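PDB 2YIH: CEL44C, which probably hydrolyses internal beta-1,4-glucan linkages of xyloglucan and cellulose, acting through the glycoside hydrolase family 44 catalytic module held in this chain. Local coordinates for residues Y182-E187 and V213-A218. The protein carries 8 engineered substitutions. Sequence-based numbering, arbitrary orientation.
With BGC (beta-D-glucopyranose), chain B.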
ATOM      1  N   TYR A 182       9.928  -1.038  -9.065  1.00  7.41           N
ATOM      2  CA  TYR A 182      10.842  -0.058  -8.469  1.00  7.69           C
ATOM      3  C   TYR A 182      10.082   1.226  -8.253  1.00  7.87           C
ATOM      4  O   TYR A 182       9.321   1.642  -9.141  1.00  8.19           O
ATOM      5  CB  TYR A 182      12.057   0.245  -9.374  1.00  7.69           C
ATOM      6  CG  TYR A 182      12.948  -0.961  -9.586  1.00  7.77           C
ATOM      7  CD1 TYR A 182      13.805  -1.399  -8.597  1.00  7.89           C
ATOM      8  CD2 TYR A 182      12.872  -1.695 -10.769  1.00  8.38           C
ATOM      9  CE1 TYR A 182      14.565  -2.555  -8.779  1.00  8.34           C
ATOM     10  CE2 TYR A 182      13.655  -2.833 -10.970  1.00  8.35           C
ATOM     11  CZ  TYR A 182      14.536  -3.212  -9.995  1.00  8.15           C
ATOM     12  OH  TYR A 182      15.307  -4.340 -10.162  1.00  8.70           O
ATOM     13  N   ALA A 183      10.327   1.877  -7.111  1.00  7.25           N
ATOM     14  CA  ALA A 183       9.623   3.111  -6.775  1.00  7.49           C
ATOM     15  C   ALA A 183      10.619   4.263  -6.851  1.00  7.57           C
ATOM     16  O   ALA A 183      11.802   4.109  -6.466  1.00  8.12           O
ATOM     17  CB  ALA A 183       9.010   3.036  -5.327  1.00  7.77           C
ATOM     18  N   LEU A 184      10.106   5.396  -7.329  1.00  6.77           N
ATOM     19  CA  LEU A 184      10.871   6.624  -7.486  1.00  6.99           C
ATOM     20  C   LEU A 184      10.914   7.356  -6.128  1.00  6.87           C
ATOM     21  O   LEU A 184      10.202   8.321  -5.902  1.00  7.24           O
ATOM     22  CB  LEU A 184      10.259   7.504  -8.602  1.00  7.17           C
ATOM     23  CG  LEU A 184      10.133   6.794  -9.965  1.00  7.65           C
ATOM     24  CD1 LEU A 184       9.360   7.744 -10.925  1.00  8.21           C
ATOM     25  CD2 LEU A 184      11.506   6.450 -10.561  1.00  7.92           C
ATOM     26  N   ASP A 185      11.835   6.896  -5.281  1.00  6.64           N
ATOM     27  CA  ASP A 185      12.055   7.463  -3.940  1.00  6.80           C
ATOM     28  C   ASP A 185      10.736   7.363  -3.127  1.00  6.82           C
ATOM     29  O   ASP A 185       9.934   6.433  -3.337  1.00  6.71           O
ATOM     30  CB  ASP A 185      12.587   8.895  -4.068  1.00  6.74           C
ATOM     31  CG  ASP A 185      13.393   9.338  -2.839  1.00  6.65           C
ATOM     32  OD1 ASP A 185      12.778   9.612  -1.788  1.00  6.90           O
ATOM     33  OD2 ASP A 185      14.617   9.357  -2.944  1.00  6.77           O
ATOM     34  N   ASN A 186      10.499   8.331  -2.231  1.00  6.61           N
ATOM     35  CA  ASN A 186       9.466   8.232  -1.217  1.00  6.89           C
ATOM     36  C   ASN A 186       9.098   9.646  -0.792  1.00  6.99           C
ATOM     37  O   ASN A 186       9.978  10.395  -0.333  1.00  7.60           O
ATOM     38  CB  ASN A 186      10.007   7.453   0.011  1.00  6.94           C
ATOM     39  CG  ASN A 186       8.974   7.331   1.124  1.00  7.23           C
ATOM     40  OD1 ASN A 186       9.034   8.076   2.127  1.00  8.70           O
ATOM     41  ND2 ASN A 186       8.011   6.461   0.940  1.00  6.30           N
ATOM     42  N   GLU A 187       7.828  10.000  -0.960  1.00  7.27           N
ATOM     43  CA  GLU A 187       7.264  11.250  -0.412  1.00  7.33           C
ATOM     44  C   GLU A 187       8.112  12.498  -0.736  1.00  7.47           C
ATOM     45  O   GLU A 187       8.560  13.222   0.200  1.00  7.47           O
ATOM     46  CB  GLU A 187       7.038  11.133   1.121  1.00  7.35           C
ATOM     47  CG  GLU A 187       6.056   9.979   1.434  1.00  7.40           C
ATOM     48  CD  GLU A 187       5.659   9.836   2.900  1.00  7.83           C
ATOM     49  OE1 GLU A 187       6.239  10.533   3.804  1.00  8.01           O
ATOM     50  OE2 GLU A 187       4.709   9.008   3.137  1.00  7.72           O
ATOM     51  N   VAL A 213      11.802  11.322 -14.718  1.00  8.43           N
ATOM     52  CA  VAL A 213      12.093  10.882 -16.092  1.00  8.76           C
ATOM     53  C   VAL A 213      13.516  10.384 -16.208  1.00  8.62           C
ATOM     54  O   VAL A 213      13.753   9.317 -16.767  1.00  8.54           O
ATOM     55  CB  VAL A 213      11.852  12.030 -17.088  1.00  8.53           C
ATOM     56  CG1 VAL A 213      12.454  11.689 -18.495  1.00  8.85           C
ATOM     57  CG2 VAL A 213      10.365  12.338 -17.121  1.00  9.19           C
ATOM     58  N   SER A 214      14.468  11.106 -15.609  1.00  8.45           N
ATOM     59  CA  SER A 214      15.869  10.657 -15.660  1.00  8.86           C
ATOM     60  C   SER A 214      16.085   9.290 -14.984  1.00  8.52           C
ATOM     61  O   SER A 214      16.787   8.431 -15.517  1.00  8.27           O
ATOM     62  CB  SER A 214      16.803  11.702 -15.023  1.00  9.60           C
ATOM     63  OG  SER A 214      18.146  11.236 -15.076  1.00 11.27           O
ATOM     64  N   LEU A 215      15.473   9.084 -13.823  1.00  7.93           N
ATOM     65  CA  LEU A 215      15.699   7.834 -13.080  1.00  8.22           C
ATOM     66  C   LEU A 215      14.956   6.689 -13.802  1.00  8.47           C
ATOM     67  O   LEU A 215      15.516   5.600 -13.990  1.00  8.83           O
ATOM     68  CB  LEU A 215      15.215   7.971 -11.628  1.00  8.28           C
ATOM     69  CG  LEU A 215      15.239   6.684 -10.782  1.00  8.45           C
ATOM     70  CD1 LEU A 215      16.596   5.980 -10.817  1.00  9.10           C
ATOM     71  CD2 LEU A 215      14.830   7.096  -9.312  1.00  8.27           C
ATOM     72  N   SER A 216      13.730   6.958 -14.246  1.00  8.28           N
ATOM     73  CA  SER A 216      12.925   5.920 -14.883  1.00  8.56           C
ATOM     74  C   SER A 216      13.618   5.452 -16.155  1.00  8.73           C
ATOM     75  O   SER A 216      13.745   4.245 -16.382  1.00  8.52           O
ATOM     76  CB  SER A 216      11.515   6.412 -15.225  1.00  8.74           C
ATOM     77  OG  SER A 216      10.742   5.309 -15.691  1.00  8.81           O
ATOM     78  N   LYS A 217      14.132   6.398 -16.951  1.00  8.88           N
ATOM     79  CA  LYS A 217      14.886   5.998 -18.162  1.00 10.05           C
ATOM     80  C   LYS A 217      16.045   5.081 -17.839  1.00  9.75           C
ATOM     81  O   LYS A 217      16.270   4.094 -18.549  1.00 10.09           O
ATOM     82  CB  LYS A 217      15.434   7.228 -18.885  1.00 11.68           C
ATOM     83  CG  LYS A 217      14.343   7.949 -19.616  1.00 12.53           C
ATOM     84  CD  LYS A 217      14.810   9.359 -19.966  1.00 15.27           C
ATOM     85  CE  LYS A 217      16.141   9.375 -20.671  1.00 16.48           C
ATOM     86  NZ  LYS A 217      16.396  10.775 -21.177  0.50 16.23           N
ATOM     87  N   ALA A 218      16.799   5.426 -16.802  1.00  9.07           N
ATOM     88  CA  ALA A 218      17.950   4.613 -16.430  1.00  9.17           C
ATOM     89  C   ALA A 218      17.553   3.207 -16.040  1.00  8.67           C
ATOM     90  O   ALA A 218      18.251   2.268 -16.354  1.00  9.00           O
ATOM     91  CB  ALA A 218      18.761   5.280 -15.307  1.00  9.38           C
TER
HETATM   92  C2  BGC B   5       5.547  13.171   8.285  0.50 20.98           C
HETATM   93  C3  BGC B   5       6.347  12.255   7.357  0.50 20.84           C
HETATM   94  C4  BGC B   5       5.667  10.888   7.279  0.50 20.56           C
HETATM   95  C5  BGC B   5       4.165  10.999   7.022  0.50 21.11           C
HETATM   96  C6  BGC B   5       3.549   9.615   7.217  0.50 21.27           C
HETATM   97  C1  BGC B   5       4.102  13.243   7.794  0.50 21.25           C
HETATM   98  O2  BGC B   5       6.103  14.493   8.316  0.50 22.32           O
HETATM   99  O3  BGC B   5       7.686  12.077   7.846  0.50 20.21           O
HETATM  100  O4  BGC B   5       6.256  10.007   6.309  0.50 19.15           O
HETATM  101  O5  BGC B   5       3.570  11.930   7.933  0.50 20.58           O
HETATM  102  O6  BGC B   5       4.047   8.998   8.412  0.50 22.28           O
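In the closed parallel (beta/alpha)8 barrel of this glycoside hydrolase, strand 181-184 is the fourth of eight, and its Leu184 packs outward against Leu215 of the long helix 205-222, which lies in the chain between this strand and strand 227-233. The pair is a worked example of how a TIM barrel divides its labour: a leucine at the strand's end faces the helical layer, and the residues just beyond it turn to the substrate. The contact is narrow, has no hydrogen bond across it and is mainly apolar; Leu184 CD2 lies 3.6 Å from Leu215 CD2 and 3.7 Å from Leu215 CG, and the same methyl also approaches the backbone N of Ser216. The two leucine chains pass each other running opposite ways. Leu215 already heads toward the strand at CB, and with CG anti to the backbone N (chi1 173°) its branch is carried on to Leu184. Tyr262 of helix 258-273 and Val228 of the neighbouring strand also touch Leu184. Beside this pair Ser216 turns its hydroxyl to another partner, the carbonyl of Leu277.

Past the leucine, which centres an inverse gamma turn, Asp185 OD1 accepts the backbone N-H of Asn186 (N to OD1 2.7 Å), 23° out of the carboxylate plane, and also meets Thr51 and Trp191; OD2 accepts the backbone N-H of Met112. Glu187 then extends into the glycan pocket, where its OE1 is 2.6 Å from O4 of the bound glucose, while OE2 is hydrogen-bonded to His284. An alanine here, lacking the whole carboxylate, would probably leave O4 of the glucose without its close neighbour OE1 and His284 ND1 without its hydrogen-bond partner. The chemistry is thus split: apolar contact joins strand to helix, whereas polar bonds fix the turn that leads to the sugar.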